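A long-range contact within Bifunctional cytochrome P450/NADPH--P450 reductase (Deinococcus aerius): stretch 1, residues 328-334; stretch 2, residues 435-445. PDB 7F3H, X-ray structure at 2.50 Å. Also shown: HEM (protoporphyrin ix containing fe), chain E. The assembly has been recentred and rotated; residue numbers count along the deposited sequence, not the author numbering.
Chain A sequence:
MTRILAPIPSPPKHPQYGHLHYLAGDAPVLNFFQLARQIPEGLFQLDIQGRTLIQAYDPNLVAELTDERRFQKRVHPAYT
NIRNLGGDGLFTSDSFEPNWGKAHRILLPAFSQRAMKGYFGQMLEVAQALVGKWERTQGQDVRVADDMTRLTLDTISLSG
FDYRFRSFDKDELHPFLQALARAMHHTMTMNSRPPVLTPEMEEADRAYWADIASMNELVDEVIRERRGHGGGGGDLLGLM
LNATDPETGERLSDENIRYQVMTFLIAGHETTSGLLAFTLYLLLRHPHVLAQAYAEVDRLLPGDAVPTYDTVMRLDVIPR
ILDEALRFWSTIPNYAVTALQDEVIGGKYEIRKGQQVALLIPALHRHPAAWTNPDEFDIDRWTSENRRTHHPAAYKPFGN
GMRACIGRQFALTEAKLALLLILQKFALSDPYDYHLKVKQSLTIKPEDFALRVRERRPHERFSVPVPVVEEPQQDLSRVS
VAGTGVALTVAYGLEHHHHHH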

# COMPACT_ATOMS: atom_id res chain seq x y z
N PHE A 328 -12.27 -2.72 -4.07
CA PHE A 328 -13.06 -2.03 -3.05
C PHE A 328 -12.23 -1.07 -2.20
O PHE A 328 -12.73 -0.00 -1.83
N TRP A 329 -11.02 -1.46 -1.78
CA TRP A 329 -10.32 -0.76 -0.68
C TRP A 329 -8.81 -0.68 -0.95
O TRP A 329 -7.97 -1.11 -0.16
N SER A 330 -8.46 -0.14 -2.12
CA SER A 330 -7.07 0.16 -2.47
C SER A 330 -6.44 1.10 -1.43
O SER A 330 -6.96 2.20 -1.17
N THR A 331 -5.30 0.70 -0.87
CA THR A 331 -4.83 1.32 0.35
C THR A 331 -4.02 2.60 0.12
O THR A 331 -3.85 3.38 1.07
N ILE A 332 -3.53 2.86 -1.08
CA ILE A 332 -3.12 4.24 -1.38
C ILE A 332 -4.16 4.81 -2.33
O ILE A 332 -4.09 4.59 -3.55
N PRO A 333 -5.17 5.50 -1.81
CA PRO A 333 -6.36 5.81 -2.63
C PRO A 333 -6.41 7.18 -3.32
O PRO A 333 -7.43 7.47 -3.95
N ASN A 334 -5.39 8.04 -3.25
CA ASN A 334 -5.57 9.38 -3.83
C ASN A 334 -4.25 9.96 -4.31
O ASN A 334 -4.02 11.17 -4.19
N HIS A 435 -18.12 -2.58 12.97
CA HIS A 435 -18.53 -1.50 12.08
C HIS A 435 -17.28 -0.90 11.44
O HIS A 435 -16.40 -0.40 12.14
N LEU A 436 -17.20 -0.97 10.11
CA LEU A 436 -16.00 -0.52 9.41
C LEU A 436 -15.75 0.96 9.71
O LEU A 436 -16.64 1.79 9.52
N LYS A 437 -14.55 1.24 10.24
CA LYS A 437 -14.04 2.58 10.53
C LYS A 437 -12.69 2.68 9.83
O LYS A 437 -11.77 1.93 10.14
N VAL A 438 -12.62 3.55 8.81
CA VAL A 438 -11.43 3.70 7.97
C VAL A 438 -10.62 4.91 8.43
O VAL A 438 -11.18 5.99 8.69
N LYS A 439 -9.32 4.73 8.61
CA LYS A 439 -8.44 5.85 8.93
C LYS A 439 -7.47 6.07 7.77
O LYS A 439 -6.92 5.11 7.21
N GLN A 440 -7.30 7.34 7.41
CA GLN A 440 -6.44 7.79 6.32
C GLN A 440 -5.22 8.52 6.88
O GLN A 440 -5.36 9.49 7.63
N SER A 441 -4.03 8.05 6.49
CA SER A 441 -2.75 8.71 6.67
C SER A 441 -2.05 8.72 5.32
O SER A 441 -2.57 9.30 4.36
N LEU A 442 -0.86 8.13 5.22
CA LEU A 442 -0.34 7.84 3.88
C LEU A 442 -1.25 6.84 3.17
O LEU A 442 -1.51 6.96 1.97
N THR A 443 -1.80 5.88 3.94
CA THR A 443 -2.64 4.78 3.49
C THR A 443 -3.99 4.86 4.19
O THR A 443 -4.23 5.73 5.02
N ILE A 444 -4.91 3.98 3.80
CA ILE A 444 -6.18 3.78 4.48
C ILE A 444 -6.20 2.40 5.08
O ILE A 444 -5.50 1.48 4.65
N LYS A 445 -7.00 2.28 6.12
CA LYS A 445 -6.80 1.07 6.90
C LYS A 445 -7.99 0.87 7.83
O LYS A 445 -8.53 1.87 8.33

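This is a small, mostly apolar contact in which a loop leaving a helix lies against a strand–turn–strand segment, pinned by one backbone hydrogen bond and filled on the side-chain level chiefly by Trp329 and Ile444. The pin joins main chain to main chain: Ile444 N donates to Thr331 O at 3.0 Å, and the same oxygen also receives a CA-H...O contact from Thr443 CA, again at 3.0 Å. One carbonyl thus accepts both contacts, where Thr331 lies beside Ile444 and Ile332 beside Thr443, and no side-chain hydrogen bond crosses between the stretches.

Ile444 gives up more surface to the contact than any other residue. Its CA-to-CB bond points sideways, but chi1 p and chi2 t extend the chain so that its end comes nearer the first stretch. There CD1 lies 3.3 Å from Ser330 O and 3.9 Å from Trp329 CE3, meeting the indole at its edge, near the ring plane. Ile444 CG2 sits 3.9 Å from Pro333 CG, with Ile444 CD1 almost as near, so one residue touches both Trp329 and Pro333.

Trp329 follows a similar rule. Its CA-to-CB bond is also sideways, and chi1 m with chi2 at 111° carries the six-membered part of the indole to the second stretch. Leu436 (t, p) and Val438 (t) both point toward the first stretch and meet it there, with Leu436 CD2 3.5 Å from Trp329 CZ2 and Val438 CG2 3.9 Å from Trp329 CZ3. A wide aromatic side chain can therefore collect three aliphatic partners spread over nine residues of sequence.

Pro333 points toward the second stretch and also places CG 4.2 Å from Gln440 NE2. Gln440 is extended, with chi1 and chi2 both t, and its OE1 is hydrogen-bonded elsewhere in the structure. Ile332 points away, yet its CG1 still touches Thr443 CG2 at 3.9 Å; with chi1 m and chi2 t, its CD1 comes 3.7 Å from heme C1D. Thr331 (p) likewise faces two tasks: its carbonyl holds the second stretch, while OG1 lies 3.4 Å from heme CBC and is hydrogen-bonded elsewhere in the structure.

The second stretch braces itself through Lys439 N to Lys445 O (3.0 Å) and Ser441 N to Thr443 O (2.8 Å), supplemented by a weak bond from Thr443 N to Ser441 OG at 3.4 Å. The lesson is economical: one backbone hydrogen bond sits among a few apolar side chains that fill the space between the stretches.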

# COMPACT_ATOMS: atom_id res chain seq x y z
CB PHE A 328 -13.76 -2.97 -2.05
CG PHE A 328 -15.08 -3.50 -2.49
CD1 PHE A 328 -15.60 -3.20 -3.73
CD2 PHE A 328 -15.93 -4.07 -1.54
CE1 PHE A 328 -16.86 -3.65 -4.11
CE2 PHE A 328 -17.20 -4.50 -1.88
CZ PHE A 328 -17.67 -4.29 -3.19
CB TRP A 329 -10.61 -1.45 0.66
CG TRP A 329 -12.02 -1.24 1.14
CD1 TRP A 329 -13.02 -2.17 1.23
CD2 TRP A 329 -12.60 0.01 1.57
NE1 TRP A 329 -14.19 -1.57 1.70
CE2 TRP A 329 -13.95 -0.24 1.90
CE3 TRP A 329 -12.09 1.31 1.73
CZ2 TRP A 329 -14.79 0.76 2.37
CZ3 TRP A 329 -12.93 2.30 2.19
CH2 TRP A 329 -14.27 2.02 2.51
CB SER A 330 -7.05 0.75 -3.87
OG SER A 330 -5.77 0.83 -4.43
CB THR A 331 -4.02 0.32 1.20
OG1 THR A 331 -2.93 -0.22 0.44
CG2 THR A 331 -4.93 -0.84 1.65
CB ILE A 332 -1.72 4.38 -1.98
CG1 ILE A 332 -0.63 3.78 -1.08
CG2 ILE A 332 -1.44 5.86 -2.16
CD1 ILE A 332 0.81 3.82 -1.70
CB PRO A 333 -7.49 5.70 -1.59
CG PRO A 333 -6.85 6.21 -0.30
CD PRO A 333 -5.36 5.84 -0.39
CB ASN A 334 -6.24 10.33 -2.83
CG ASN A 334 -7.17 11.32 -3.51
OD1 ASN A 334 -7.61 11.10 -4.66
ND2 ASN A 334 -7.47 12.40 -2.82
CB HIS A 435 -19.34 -0.43 12.81
CG HIS A 435 -20.01 0.54 11.87
ND1 HIS A 435 -19.51 1.80 11.62
CD2 HIS A 435 -21.11 0.41 11.09
CE1 HIS A 435 -20.28 2.42 10.74
NE2 HIS A 435 -21.25 1.60 10.40
CB LEU A 436 -16.14 -0.76 7.90
CG LEU A 436 -14.97 -0.21 7.07
CD1 LEU A 436 -13.65 -0.85 7.44
CD2 LEU A 436 -15.23 -0.39 5.60
CB LYS A 437 -13.91 2.85 12.03
CG LYS A 437 -14.10 4.34 12.44
CD LYS A 437 -13.73 4.65 13.90
CE LYS A 437 -14.99 4.69 14.80
NZ LYS A 437 -14.82 5.49 16.06
CB VAL A 438 -11.84 3.84 6.50
CG1 VAL A 438 -10.61 3.99 5.63
CG2 VAL A 438 -12.65 2.63 6.09
CB LYS A 439 -7.67 5.62 10.25
CG LYS A 439 -6.72 6.79 10.70
CD LYS A 439 -7.36 8.04 11.30
CE LYS A 439 -7.78 7.72 12.75
NZ LYS A 439 -6.57 7.49 13.65
CB GLN A 440 -7.21 8.70 5.37
CG GLN A 440 -6.41 8.96 4.12
CD GLN A 440 -7.17 9.75 3.11
OE1 GLN A 440 -8.22 10.33 3.41
NE2 GLN A 440 -6.65 9.78 1.89
CB SER A 441 -1.94 7.97 7.72
OG SER A 441 -1.66 6.64 7.29
CB LEU A 442 1.10 7.32 3.96
CG LEU A 442 1.95 7.21 2.68
CD1 LEU A 442 2.61 8.56 2.35
CD2 LEU A 442 3.01 6.05 2.74
CB THR A 443 -1.96 3.44 3.77
OG1 THR A 443 -1.47 3.47 5.11
CG2 THR A 443 -0.78 3.21 2.81
CB ILE A 444 -7.44 3.99 3.61
CG1 ILE A 444 -7.34 3.14 2.36
CG2 ILE A 444 -7.72 5.44 3.41
CD1 ILE A 444 -8.60 3.13 1.53
CB LYS A 445 -5.42 1.31 7.54
CG LYS A 445 -5.29 2.61 8.44
CD LYS A 445 -3.80 2.87 8.65
CE LYS A 445 -3.76 3.86 9.76
NZ LYS A 445 -4.39 5.19 9.46
CHA HEM E . 4.86 2.70 -5.35
CHB HEM E . 7.36 -0.53 -2.71
CHC HEM E . 3.18 -2.71 -1.46
CHD HEM E . 0.69 0.70 -3.86
C1A HEM E . 5.89 2.01 -4.75
C2A HEM E . 7.29 2.37 -4.82
C3A HEM E . 8.00 1.47 -4.13
C4A HEM E . 7.06 0.54 -3.52
CMA HEM E . 9.54 1.46 -3.94
CAA HEM E . 7.84 3.54 -5.66
CBA HEM E . 8.22 2.97 -7.03
CGA HEM E . 8.86 4.02 -7.94
O1A HEM E . 9.91 3.67 -8.55
O2A HEM E . 8.44 5.21 -8.02
C1B HEM E . 6.46 -1.43 -2.17
C2B HEM E . 6.79 -2.61 -1.37
C3B HEM E . 5.63 -3.22 -1.08
C4B HEM E . 4.54 -2.42 -1.61
CMB HEM E . 8.22 -3.06 -1.04
CAB HEM E . 5.34 -4.46 -0.20
CBB HEM E . 6.24 -5.11 0.53
C1C HEM E . 2.13 -1.97 -1.99
C2C HEM E . 0.69 -2.29 -1.90
C3C HEM E . 0.06 -1.31 -2.56
C4C HEM E . 1.02 -0.40 -3.11
CMC HEM E . 0.08 -3.50 -1.14
CAC HEM E . -1.42 -1.06 -2.84
CBC HEM E . -2.36 -1.90 -2.43
C1D HEM E . 1.60 1.54 -4.46
C2D HEM E . 1.27 2.73 -5.25
C3D HEM E . 2.43 3.25 -5.65
C4D HEM E . 3.52 2.46 -5.14
CMD HEM E . -0.14 3.28 -5.58
CAD HEM E . 2.55 4.51 -6.49
CBD HEM E . 2.57 5.62 -5.47
CGD HEM E . 2.54 6.95 -6.13
O1D HEM E . 2.92 7.91 -5.40
O2D HEM E . 2.15 7.07 -7.34
NA HEM E . 5.79 0.91 -3.93
NB HEM E . 5.10 -1.36 -2.31
NC HEM E . 2.28 -0.80 -2.72
ND HEM E . 2.97 1.41 -4.42
FE HEM E . 4.01 0.01 -3.47